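Local coordinates for receptor-type tyrosine-protein phosphatase C (Rattus norvegicus, PDB 5FN8) that dephosphorylates phosphotyrosine on signalling proteins as a leukocyte receptor phosphatase probably required for T-cell activation, here represented by two fibronectin type III domains of its extracellular region, at residues A26-S30 with K31-Y35; S107-S110 with D111-N115; Y168-G172 with E173-D177. One frame throughout, in Å; residues are numbered along the deposited sequence.

Contact 1 (A26-S30 with K31-Y35); sequences AEPAS and KHHGY
Between Pro28 and His33 the backbone turns back on itself without a single cross-segment hydrogen bond: the Pro28 CA and His33 CA atoms are 8.5 Å apart, and the gap has widened to 12.3 Å between Pro28 CA and Tyr35 CA. The two arms diverge, and side chains rather than peptide groups bridge the space between them. Pro28 supplies one side of the bridge. Its CB is directed at the opposite arm, and the proline and the imidazole of His33 overlap in passing, antiparallel to one another. The nearest pair is Pro28 CG and His33 CD2 at 3.6 Å, with Pro28 CB lying 3.7 Å from His33 NE2, so the proline meets the imidazole obliquely along its CD2-NE2 side. The same proline is met by Tyr35, which approaches from the other direction and places its OH 3.7 Å from both Pro28 CG and Pro28 CD. One saturated ring thus serves two aromatic side chains that start two residues apart on the same strand.

His33 is turned with CG anti to its carbonyl carbon (chi1 -47°), which carries the imidazole inward across the bend. At its edge, in the ring plane, stands the Ser30 hydroxyl; Ser30 OG to His33 NE2 measures 3.6 Å, a polar approach too long to count as a hydrogen bond.

In the fold, this is the loop between strands 21-24 and 33-41 of the first fibronectin type III domain, and Trp25 packs its ring against that of Tyr35. Residues His33, Gly34 and Tyr35 pair antiparallel with a strand of the second subunit, so the sheet continues across the interface, where His33 packs on Val76 and Tyr35 on Ala74 of that subunit.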
ATOM      1  N   ALA B  26     -20.709  23.907 -10.526  1.00105.46           N
ATOM      2  CA  ALA B  26     -21.741  24.895 -10.882  1.00108.49           C
ATOM      3  C   ALA B  26     -23.156  24.332 -10.925  1.00116.14           C
ATOM      4  O   ALA B  26     -23.391  23.265 -11.500  1.00114.10           O
ATOM      5  CB  ALA B  26     -21.400  25.572 -12.202  1.00109.49           C
ATOM      6  N   GLU B  27     -24.103  25.079 -10.326  1.00117.97           N
ATOM      7  CA  GLU B  27     -25.515  24.708 -10.264  1.00120.81           C
ATOM      8  C   GLU B  27     -26.288  25.164 -11.527  1.00127.05           C
ATOM      9  O   GLU B  27     -26.492  26.370 -11.724  1.00127.89           O
ATOM     10  CB  GLU B  27     -26.153  25.249  -8.973  1.00123.89           C
ATOM     11  CG  GLU B  27     -27.452  24.547  -8.598  1.00137.79           C
ATOM     12  CD  GLU B  27     -28.156  25.072  -7.356  1.00162.92           C
ATOM     13  OE1 GLU B  27     -27.483  25.678  -6.491  1.00156.65           O
ATOM     14  OE2 GLU B  27     -29.380  24.836  -7.230  1.00159.35           O
ATOM     15  N   PRO B  28     -26.691  24.212 -12.410  1.00124.64           N
ATOM     16  CA  PRO B  28     -27.452  24.606 -13.618  1.00126.95           C
ATOM     17  C   PRO B  28     -28.928  24.885 -13.348  1.00131.55           C
ATOM     18  O   PRO B  28     -29.660  24.008 -12.879  1.00131.15           O
ATOM     19  CB  PRO B  28     -27.273  23.418 -14.579  1.00127.92           C
ATOM     20  CG  PRO B  28     -26.752  22.290 -13.743  1.00130.29           C
ATOM     21  CD  PRO B  28     -26.525  22.746 -12.331  1.00124.90           C
ATOM     22  N   ALA B  29     -29.365  26.110 -13.667  1.00129.79           N
ATOM     23  CA  ALA B  29     -30.764  26.533 -13.511  1.00132.42           C
ATOM     24  C   ALA B  29     -31.680  25.780 -14.476  1.00137.16           C
ATOM     25  O   ALA B  29     -32.754  25.327 -14.079  1.00139.10           O
ATOM     26  CB  ALA B  29     -30.883  28.034 -13.745  1.00134.76           C
ATOM     27  N   SER B  30     -31.200  25.603 -15.719  1.00132.42           N
ATOM     28  CA  SER B  30     -31.838  24.990 -16.892  1.00133.73           C
ATOM     29  C   SER B  30     -32.827  23.808 -16.742  1.00137.21           C
ATOM     30  O   SER B  30     -34.039  24.028 -16.866  1.00140.11           O
ATOM     31  CB  SER B  30     -30.796  24.705 -17.971  1.00135.13           C
ATOM     32  OG  SER B  30     -29.719  23.938 -17.452  1.00133.59           O
ATOM     33  N   LYS B  31     -32.319  22.559 -16.551  1.00128.74           N
ATOM     34  CA  LYS B  31     -33.173  21.356 -16.492  1.00128.11           C
ATOM     35  C   LYS B  31     -32.804  20.439 -15.309  1.00126.91           C
ATOM     36  O   LYS B  31     -32.225  20.909 -14.327  1.00124.48           O
ATOM     37  CB  LYS B  31     -33.098  20.561 -17.824  1.00130.13           C
ATOM     38  CG  LYS B  31     -33.357  21.356 -19.117  1.00142.67           C
ATOM     39  CD  LYS B  31     -34.771  21.197 -19.662  1.00151.66           C
ATOM     40  CE  LYS B  31     -35.334  22.525 -20.090  1.00156.90           C
ATOM     41  NZ  LYS B  31     -36.802  22.443 -20.303  1.00165.65           N
ATOM     42  N   HIS B  32     -33.182  19.140 -15.399  1.00121.47           N
ATOM     43  CA  HIS B  32     -32.877  18.063 -14.454  1.00118.53           C
ATOM     44  C   HIS B  32     -31.640  17.325 -14.990  1.00113.99           C
ATOM     45  O   HIS B  32     -31.593  16.997 -16.182  1.00111.86           O
ATOM     46  CB  HIS B  32     -34.046  17.075 -14.352  1.00122.36           C
ATOM     47  CG  HIS B  32     -35.065  17.401 -13.301  1.00128.93           C
ATOM     48  ND1 HIS B  32     -36.019  18.392 -13.493  1.00134.28           N
ATOM     49  CD2 HIS B  32     -35.310  16.786 -12.122  1.00131.05           C
ATOM     50  CE1 HIS B  32     -36.765  18.387 -12.398  1.00135.46           C
ATOM     51  NE2 HIS B  32     -36.377  17.441 -11.543  1.00133.90           N
ATOM     52  N   HIS B  33     -30.637  17.062 -14.121  1.00104.98           N
ATOM     53  CA  HIS B  33     -29.408  16.391 -14.562  1.00100.06           C
ATOM     54  C   HIS B  33     -28.980  15.218 -13.714  1.00 95.54           C
ATOM     55  O   HIS B  33     -29.193  15.204 -12.505  1.00 94.03           O
ATOM     56  CB  HIS B  33     -28.247  17.395 -14.679  1.00100.03           C
ATOM     57  CG  HIS B  33     -28.611  18.656 -15.398  1.00105.95           C
ATOM     58  ND1 HIS B  33     -28.502  18.765 -16.775  1.00108.66           N
ATOM     59  CD2 HIS B  33     -29.100  19.817 -14.905  1.00109.58           C
ATOM     60  CE1 HIS B  33     -28.918  19.984 -17.071  1.00110.11           C
ATOM     61  NE2 HIS B  33     -29.284  20.656 -15.979  1.00111.11           N
ATOM     62  N   GLY B  34     -28.359  14.255 -14.378  1.00 87.28           N
ATOM     63  CA  GLY B  34     -27.745  13.078 -13.785  1.00 82.69           C
ATOM     64  C   GLY B  34     -26.246  13.308 -13.738  1.00 81.60           C
ATOM     65  O   GLY B  34     -25.733  14.150 -14.489  1.00 78.61           O
ATOM     66  N   TYR B  35     -25.527  12.630 -12.807  1.00 77.11           N
ATOM     67  CA  TYR B  35     -24.075  12.848 -12.684  1.00 74.85           C
ATOM     68  C   TYR B  35     -23.241  11.602 -12.490  1.00 75.56           C
ATOM     69  O   TYR B  35     -23.680  10.648 -11.846  1.00 72.63           O
ATOM     70  CB  TYR B  35     -23.729  13.866 -11.576  1.00 76.30           C
ATOM     71  CG  TYR B  35     -24.358  15.234 -11.725  1.00 81.55           C
ATOM     72  CD1 TYR B  35     -23.707  16.252 -12.420  1.00 83.47           C
ATOM     73  CD2 TYR B  35     -25.588  15.525 -11.146  1.00 85.15           C
ATOM     74  CE1 TYR B  35     -24.280  17.520 -12.557  1.00 84.27           C
ATOM     75  CE2 TYR B  35     -26.169  16.791 -11.275  1.00 88.66           C
ATOM     76  CZ  TYR B  35     -25.505  17.789 -11.970  1.00 96.27           C
ATOM     77  OH  TYR B  35     -26.088  19.034 -12.113  1.00102.35           O
TER

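Contact 2 (S107-S110 with D111-N115); sequences SRAS and DNSIN. With NAG (2-acetamido-2-deoxy-beta-D-glucopyranose), chain I.
Ser107 and Asn115 exchange a reciprocal pair of backbone hydrogen bonds, the signature of an antiparallel hydrogen-bonded pair: Asn115 N gives to Ser107 O over 2.7 Å, nearly straight at 170°, and Ser107 N gives to Asn115 O over 2.9 Å. Closer to the turn, Ala109 N donates to Ser113 O at 2.8 Å. Ser110 N makes a second, weak bond to the same oxygen, so Ser113 O takes two successive amides as the chain bends. The tip is tied by another weak bond, Asn112 N to Ser110 OG, an ST turn. Ser110 OG also packs against Ser113 CB at 3.3 Å.

Arg108 and Ile114, the adjoining non-hydrogen-bonded pair, project from one face of the hairpin. The arginine and isoleucine chains run together off the sheet, Arg108 CG meeting Ile114 CD1 at 3.8 Å, and both also touch Gln183 of strand 179-184. In Ile114 the first torsion sets CG1 beside its own backbone N (chi1 -56°), and the second (chi2 -54°) then swings CD1 up to the arginine.

Ser107 and Asn115 occupy the other face, where Asn115 ND2 is covalently joined to C1 of the N-acetylglucosamine. The Asn115 OD1 atom rests 3.4 Å from Ala109 CB. Meanwhile the acetamido methyl C8 of the sugar folds back over the chain, 3.5 Å from Arg108 O.

The chemistry divides accordingly: backbone bonds set the register between strands 104-108 and 114-119, side-chain contacts of Arg108 and Ile114 with Gln183 join the hairpin to strand 179-184, and the Ser107-Asn115 face bears the glycan. The turn itself is held by one short bond, Ala109 N to Ser113 O, backed by the two weak ones.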
ATOM      1  N   SER B 107     -12.131 -17.387  19.508  1.00 94.01           N
ATOM      2  CA  SER B 107     -13.014 -17.272  20.684  1.00 96.05           C
ATOM      3  C   SER B 107     -14.070 -18.397  20.803  1.00100.44           C
ATOM      4  O   SER B 107     -14.550 -18.881  19.780  1.00 99.41           O
ATOM      5  CB  SER B 107     -13.702 -15.907  20.689  1.00 99.41           C
ATOM      6  OG  SER B 107     -14.843 -15.861  19.845  1.00104.86           O
ATOM      7  N   ARG B 108     -14.473 -18.767  22.044  1.00 98.45           N
ATOM      8  CA  ARG B 108     -15.522 -19.773  22.259  1.00 99.21           C
ATOM      9  C   ARG B 108     -16.907 -19.180  21.963  1.00102.70           C
ATOM     10  O   ARG B 108     -17.277 -18.171  22.558  1.00104.31           O
ATOM     11  CB  ARG B 108     -15.472 -20.353  23.677  1.00101.17           C
ATOM     12  CG  ARG B 108     -15.196 -21.853  23.705  1.00113.49           C
ATOM     13  CD  ARG B 108     -14.503 -22.293  24.988  1.00129.74           C
ATOM     14  NE  ARG B 108     -13.127 -21.796  25.074  1.00141.82           N
ATOM     15  CZ  ARG B 108     -12.385 -21.779  26.179  1.00159.43           C
ATOM     16  NH1 ARG B 108     -12.882 -22.244  27.322  1.00146.06           N
ATOM     17  NH2 ARG B 108     -11.153 -21.294  26.156  1.00150.11           N
ATOM     18  N   ALA B 109     -17.638 -19.775  21.002  1.00 96.62           N
ATOM     19  CA  ALA B 109     -18.981 -19.333  20.614  1.00 96.32           C
ATOM     20  C   ALA B 109     -20.042 -20.021  21.474  1.00100.59           C
ATOM     21  O   ALA B 109     -21.063 -19.412  21.790  1.00101.56           O
ATOM     22  CB  ALA B 109     -19.232 -19.594  19.135  1.00 95.19           C
ATOM     23  N   SER B 110     -19.774 -21.290  21.845  1.00 95.95           N
ATOM     24  CA  SER B 110     -20.581 -22.183  22.678  1.00 96.97           C
ATOM     25  C   SER B 110     -19.640 -23.228  23.332  1.00101.74           C
ATOM     26  O   SER B 110     -18.421 -23.018  23.365  1.00 98.74           O
ATOM     27  CB  SER B 110     -21.697 -22.838  21.854  1.00 97.85           C
ATOM     28  OG  SER B 110     -21.462 -24.196  21.516  1.00 97.06           O
ATOM     29  N   ASP B 111     -20.205 -24.332  23.865  1.00102.72           N
ATOM     30  CA  ASP B 111     -19.456 -25.410  24.519  1.00103.91           C
ATOM     31  C   ASP B 111     -18.540 -26.162  23.527  1.00105.48           C
ATOM     32  O   ASP B 111     -17.375 -26.428  23.848  1.00105.33           O
ATOM     33  CB  ASP B 111     -20.426 -26.385  25.224  1.00109.31           C
ATOM     34  CG  ASP B 111     -21.240 -25.803  26.383  1.00124.02           C
ATOM     35  OD1 ASP B 111     -21.714 -24.645  26.260  1.00124.53           O
ATOM     36  OD2 ASP B 111     -21.453 -26.530  27.389  1.00131.04           O
ATOM     37  N   ASN B 112     -19.063 -26.470  22.317  1.00 99.06           N
ATOM     38  CA  ASN B 112     -18.340 -27.183  21.255  1.00 95.47           C
ATOM     39  C   ASN B 112     -18.227 -26.352  19.917  1.00 94.74           C
ATOM     40  O   ASN B 112     -18.080 -26.926  18.835  1.00 92.43           O
ATOM     41  CB  ASN B 112     -19.012 -28.550  21.032  1.00 93.73           C
ATOM     42  CG  ASN B 112     -20.382 -28.522  20.370  1.00112.19           C
ATOM     43  OD1 ASN B 112     -21.040 -27.475  20.239  1.00105.99           O
ATOM     44  ND2 ASN B 112     -20.840 -29.691  19.931  1.00101.33           N
ATOM     45  N   SER B 113     -18.319 -25.008  20.028  1.00 90.09           N
ATOM     46  CA  SER B 113     -18.334 -24.017  18.944  1.00 87.91           C
ATOM     47  C   SER B 113     -17.228 -22.955  19.161  1.00 89.44           C
ATOM     48  O   SER B 113     -17.074 -22.469  20.283  1.00 90.45           O
ATOM     49  CB  SER B 113     -19.704 -23.336  18.920  1.00 93.01           C
ATOM     50  OG  SER B 113     -20.110 -22.807  17.670  1.00102.09           O
ATOM     51  N   ILE B 114     -16.474 -22.603  18.091  1.00 81.86           N
ATOM     52  CA  ILE B 114     -15.376 -21.614  18.067  1.00 79.04           C
ATOM     53  C   ILE B 114     -15.608 -20.629  16.935  1.00 80.63           C
ATOM     54  O   ILE B 114     -15.928 -21.019  15.817  1.00 77.68           O
ATOM     55  CB  ILE B 114     -13.950 -22.277  17.908  1.00 80.32           C
ATOM     56  CG1 ILE B 114     -13.589 -23.344  18.983  1.00 81.29           C
ATOM     57  CG2 ILE B 114     -12.800 -21.266  17.641  1.00 78.11           C
ATOM     58  CD1 ILE B 114     -13.691 -22.974  20.383  1.00 90.23           C
ATOM     59  N   ASN B 115     -15.411 -19.352  17.223  1.00 80.00           N
ATOM     60  CA  ASN B 115     -15.513 -18.267  16.247  1.00 79.13           C
ATOM     61  C   ASN B 115     -14.091 -17.787  15.936  1.00 78.76           C
ATOM     62  O   ASN B 115     -13.278 -17.628  16.862  1.00 77.05           O
ATOM     63  CB  ASN B 115     -16.387 -17.120  16.785  1.00 85.78           C
ATOM     64  CG  ASN B 115     -17.868 -17.195  16.468  1.00122.96           C
ATOM     65  OD1 ASN B 115     -18.415 -18.253  16.109  1.00114.64           O
ATOM     66  ND2 ASN B 115     -18.518 -16.029  16.614  1.00130.21           N
TER
HETATM   67  C1  NAG I1190     -19.923 -15.863  16.377  1.00122.48           C
HETATM   68  C2  NAG I1190     -20.563 -14.996  17.463  1.00123.53           C
HETATM   69  C3  NAG I1190     -22.055 -14.936  17.137  1.00124.71           C
HETATM   70  C4  NAG I1190     -22.275 -14.294  15.768  1.00125.49           C
HETATM   71  C5  NAG I1190     -21.443 -14.995  14.694  1.00125.19           C
HETATM   72  C6  NAG I1190     -21.387 -14.224  13.392  1.00125.45           C
HETATM   73  C7  NAG I1190     -19.439 -15.006  19.664  1.00121.32           C
HETATM   74  C8  NAG I1190     -19.231 -15.783  20.926  1.00121.30           C
HETATM   75  N2  NAG I1190     -20.340 -15.517  18.802  1.00123.10           N
HETATM   76  O3  NAG I1190     -22.743 -14.194  18.138  1.00124.56           O
HETATM   77  O4  NAG I1190     -23.656 -14.345  15.420  1.00125.88           O
HETATM   78  O5  NAG I1190     -20.082 -15.150  15.141  1.00124.41           O
HETATM   79  O6  NAG I1190     -20.647 -14.907  12.383  1.00124.64           O
HETATM   80  O7  NAG I1190     -18.816 -13.972  19.429  1.00119.23           O

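Contact 3 (Y168-G172 with E173-D177); sequences YFYNG and EYLGD. With NAG (2-acetamido-2-deoxy-beta-D-glucopyranose), chain G.
Tyr170 and Leu175 meet across this bend, CB of Tyr170 lying 3.7 Å from CD1 of Leu175. Beyond that CB the phenol ring lies flat over the turn, with Gly172 N 3.5 Å above its centre on one face. On the opposite face the acetamido group of the N-acetylglucosamine near Asn146 settles over the ring, its C7 3.7 Å from the plane, so the tyrosine is sandwiched between peptide and sugar. CG stands anti to the backbone N (chi1 179°), which extends the ring along the chain toward the turn.

Leu175 CD1 also reaches the sugar methyl C8 at 3.6 Å, while its CG leans on CB of Tyr168, making one apolar patch from two tyrosines, a leucine and the glycan. The Tyr168 ring is presented differently, edge on: its CD2 lies 3.4 Å from Gly176 O, in the ring plane, and its hydroxyl is hydrogen-bonded to Glu134.

Asn171 turns its amide inward across the bend. Its OD1 accepts two amides, Glu173 N at 3.1 Å in the carbonyl plane and Tyr174 N at 2.9 Å from 37° out of it. ND2 of the same side chain bonds to the carbonyls of Ala96 and Ile124, so both ends of the amide are engaged and its rotation is fixed.

Backbone bonds Gly176 N to Phe169 O (3.0 Å) and Asn171 N to Tyr174 O flank the Tyr170-Leu175 bridge, and a water links Phe169 N with Asp177 O as the arms part. Asn171 OD1 bonded to the amide two residues on is an Asx turn, here within a short hairpin-like bend between strands 162-170 and 179-184, the F-G connection of the second fibronectin type III domain.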
ATOM      1  N   TYR B 168      -5.136 -18.822   6.182  1.00 50.19           N
ATOM      2  CA  TYR B 168      -4.266 -18.418   5.061  1.00 49.34           C
ATOM      3  C   TYR B 168      -5.080 -17.468   4.200  1.00 52.90           C
ATOM      4  O   TYR B 168      -6.301 -17.627   4.069  1.00 52.98           O
ATOM      5  CB  TYR B 168      -3.922 -19.591   4.121  1.00 50.54           C
ATOM      6  CG  TYR B 168      -3.375 -20.833   4.774  1.00 52.58           C
ATOM      7  CD1 TYR B 168      -4.203 -21.674   5.524  1.00 53.41           C
ATOM      8  CD2 TYR B 168      -2.047 -21.210   4.597  1.00 53.45           C
ATOM      9  CE1 TYR B 168      -3.703 -22.833   6.118  1.00 53.06           C
ATOM     10  CE2 TYR B 168      -1.543 -22.378   5.168  1.00 54.09           C
ATOM     11  CZ  TYR B 168      -2.375 -23.185   5.924  1.00 58.92           C
ATOM     12  OH  TYR B 168      -1.854 -24.339   6.438  1.00 57.60           O
ATOM     13  N   PHE B 169      -4.394 -16.527   3.570  1.00 51.26           N
ATOM     14  CA  PHE B 169      -5.008 -15.627   2.598  1.00 50.41           C
ATOM     15  C   PHE B 169      -4.727 -16.186   1.227  1.00 52.01           C
ATOM     16  O   PHE B 169      -3.599 -16.610   0.958  1.00 51.34           O
ATOM     17  CB  PHE B 169      -4.425 -14.214   2.695  1.00 50.11           C
ATOM     18  CG  PHE B 169      -5.191 -13.200   1.874  1.00 49.36           C
ATOM     19  CD1 PHE B 169      -6.369 -12.638   2.353  1.00 51.24           C
ATOM     20  CD2 PHE B 169      -4.687 -12.734   0.665  1.00 48.97           C
ATOM     21  CE1 PHE B 169      -7.044 -11.655   1.619  1.00 50.39           C
ATOM     22  CE2 PHE B 169      -5.373 -11.778  -0.067  1.00 50.87           C
ATOM     23  CZ  PHE B 169      -6.539 -11.239   0.425  1.00 48.22           C
ATOM     24  N   TYR B 170      -5.745 -16.179   0.372  1.00 47.67           N
ATOM     25  CA  TYR B 170      -5.660 -16.588  -1.023  1.00 47.13           C
ATOM     26  C   TYR B 170      -5.964 -15.374  -1.914  1.00 54.29           C
ATOM     27  O   TYR B 170      -6.997 -14.728  -1.744  1.00 55.78           O
ATOM     28  CB  TYR B 170      -6.630 -17.751  -1.303  1.00 47.01           C
ATOM     29  CG  TYR B 170      -6.601 -18.212  -2.741  1.00 47.49           C
ATOM     30  CD1 TYR B 170      -5.459 -18.792  -3.285  1.00 48.53           C
ATOM     31  CD2 TYR B 170      -7.726 -18.085  -3.561  1.00 48.89           C
ATOM     32  CE1 TYR B 170      -5.415 -19.191  -4.617  1.00 49.40           C
ATOM     33  CE2 TYR B 170      -7.695 -18.486  -4.896  1.00 49.93           C
ATOM     34  CZ  TYR B 170      -6.545 -19.063  -5.413  1.00 59.05           C
ATOM     35  OH  TYR B 170      -6.521 -19.509  -6.718  1.00 66.69           O
ATOM     36  N   ASN B 171      -5.064 -15.052  -2.830  1.00 52.11           N
ATOM     37  CA  ASN B 171      -5.203 -13.868  -3.685  1.00 53.18           C
ATOM     38  C   ASN B 171      -5.627 -14.149  -5.139  1.00 60.13           C
ATOM     39  O   ASN B 171      -5.518 -13.283  -5.971  1.00 60.47           O
ATOM     40  CB  ASN B 171      -3.922 -12.982  -3.610  1.00 49.50           C
ATOM     41  CG  ASN B 171      -2.733 -13.548  -4.346  1.00 58.66           C
ATOM     42  OD1 ASN B 171      -2.842 -14.491  -5.128  1.00 65.21           O
ATOM     43  ND2 ASN B 171      -1.561 -12.992  -4.116  1.00 46.64           N
ATOM     44  N   GLY B 172      -6.144 -15.337  -5.414  1.00 60.25           N
ATOM     45  CA  GLY B 172      -6.567 -15.731  -6.755  1.00 59.21           C
ATOM     46  C   GLY B 172      -5.499 -16.507  -7.485  1.00 61.48           C
ATOM     47  O   GLY B 172      -5.769 -17.126  -8.512  1.00 61.70           O
ATOM     48  N   GLU B 173      -4.269 -16.475  -6.968  1.00 58.64           N
ATOM     49  CA  GLU B 173      -3.164 -17.189  -7.593  1.00 59.03           C
ATOM     50  C   GLU B 173      -2.245 -17.863  -6.583  1.00 60.69           C
ATOM     51  O   GLU B 173      -1.604 -18.861  -6.915  1.00 62.75           O
ATOM     52  CB  GLU B 173      -2.361 -16.222  -8.474  1.00 61.15           C
ATOM     53  CG  GLU B 173      -2.963 -16.053  -9.856  1.00 73.43           C
ATOM     54  CD  GLU B 173      -2.249 -15.051 -10.721  1.00 99.47           C
ATOM     55  OE1 GLU B 173      -1.112 -15.336 -11.164  1.00105.57           O
ATOM     56  OE2 GLU B 173      -2.831 -13.970 -10.949  1.00 93.56           O
ATOM     57  N   TYR B 174      -2.162 -17.326  -5.367  1.00 53.74           N
ATOM     58  CA  TYR B 174      -1.259 -17.849  -4.339  1.00 53.98           C
ATOM     59  C   TYR B 174      -1.854 -17.826  -2.984  1.00 57.63           C
ATOM     60  O   TYR B 174      -2.664 -16.960  -2.668  1.00 59.45           O
ATOM     61  CB  TYR B 174       0.058 -17.038  -4.280  1.00 55.39           C
ATOM     62  CG  TYR B 174       0.889 -17.141  -5.534  1.00 59.18           C
ATOM     63  CD1 TYR B 174       1.660 -18.270  -5.793  1.00 61.28           C
ATOM     64  CD2 TYR B 174       0.917 -16.101  -6.465  1.00 61.71           C
ATOM     65  CE1 TYR B 174       2.393 -18.389  -6.970  1.00 65.22           C
ATOM     66  CE2 TYR B 174       1.676 -16.194  -7.636  1.00 62.89           C
ATOM     67  CZ  TYR B 174       2.431 -17.329  -7.874  1.00 71.93           C
ATOM     68  OH  TYR B 174       3.148 -17.457  -9.043  1.00 70.62           O
ATOM     69  N   LEU B 175      -1.385 -18.745  -2.157  1.00 52.37           N
ATOM     70  CA  LEU B 175      -1.731 -18.851  -0.755  1.00 52.52           C
ATOM     71  C   LEU B 175      -0.489 -18.308  -0.020  1.00 57.26           C
ATOM     72  O   LEU B 175       0.634 -18.622  -0.411  1.00 58.06           O
ATOM     73  CB  LEU B 175      -1.898 -20.348  -0.440  1.00 53.37           C
ATOM     74  CG  LEU B 175      -2.952 -20.839   0.491  1.00 58.18           C
ATOM     75  CD1 LEU B 175      -4.330 -20.279   0.149  1.00 57.27           C
ATOM     76  CD2 LEU B 175      -3.041 -22.312   0.347  1.00 65.55           C
ATOM     77  N   GLY B 176      -0.699 -17.494   0.997  1.00 53.57           N
ATOM     78  CA  GLY B 176       0.383 -16.994   1.832  1.00 54.41           C
ATOM     79  C   GLY B 176       0.632 -17.902   3.028  1.00 61.44           C
ATOM     80  O   GLY B 176       0.101 -19.024   3.108  1.00 64.60           O
ATOM     81  N   ASP B 177       1.437 -17.441   3.973  1.00 57.17           N
ATOM     82  CA  ASP B 177       1.743 -18.187   5.203  1.00 57.67           C
ATOM     83  C   ASP B 177       0.543 -18.144   6.153  1.00 58.73           C
ATOM     84  O   ASP B 177      -0.167 -17.120   6.186  1.00 57.31           O
ATOM     85  CB  ASP B 177       2.979 -17.577   5.912  1.00 60.66           C
ATOM     86  CG  ASP B 177       4.326 -17.878   5.276  1.00 68.77           C
ATOM     87  OD1 ASP B 177       4.444 -18.925   4.582  1.00 68.56           O
ATOM     88  OD2 ASP B 177       5.283 -17.132   5.552  1.00 77.70           O
TER
HETATM   89  C1  NAG G1188     -11.543 -20.721  -2.743  1.00 85.62           C
HETATM   90  C2  NAG G1188     -10.442 -21.469  -3.500  1.00 86.97           C
HETATM   91  C3  NAG G1188     -10.269 -20.940  -4.928  1.00 91.37           C
HETATM   92  C4  NAG G1188     -11.610 -20.748  -5.626  1.00 94.83           C
HETATM   93  C5  NAG G1188     -12.566 -19.909  -4.782  1.00 93.03           C
HETATM   94  C6  NAG G1188     -13.944 -19.786  -5.400  1.00 93.50           C
HETATM   95  C7  NAG G1188      -8.030 -21.867  -2.958  1.00 87.76           C
HETATM   96  C8  NAG G1188      -6.989 -21.688  -1.898  1.00 84.66           C
HETATM   97  N2  NAG G1188      -9.226 -21.276  -2.717  1.00 85.11           N
HETATM   98  O3  NAG G1188      -9.532 -21.892  -5.690  1.00 94.49           O
HETATM   99  O4  NAG G1188     -11.390 -20.115  -6.884  1.00 99.97           O
HETATM  100  O5  NAG G1188     -12.746 -20.536  -3.504  1.00 89.87           O
HETATM  101  O6  NAG G1188     -14.813 -18.961  -4.635  1.00 93.19           O
HETATM  102  O7  NAG G1188      -7.795 -22.492  -3.989  1.00 93.97           O
HETATM  103  O   HOH W   1      -1.582 -15.731   4.093  1.00 54.92           O

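How the contacts relate
All three are local turns in a beta-only chain, and each mixes buried and exposed residues. Contact 1 belongs to the first fibronectin type III domain, while contacts 2 and 3 share the second, in series along the chain, with nearest atoms about 13 Å apart. Those two involve different sheets: contact 2 joins strands 104-108 and 114-119 of the three-stranded sheet, whereas contact 3 leaves strand 162-170 of the four-stranded one. Backbone hydrogen bonding organises both, and each meets a sugar, linked covalently in contact 2 and with its acetamido group lying over the face of a tyrosine ring in contact 3. Contact 1 relies on side-chain packing and alone touches the second subunit.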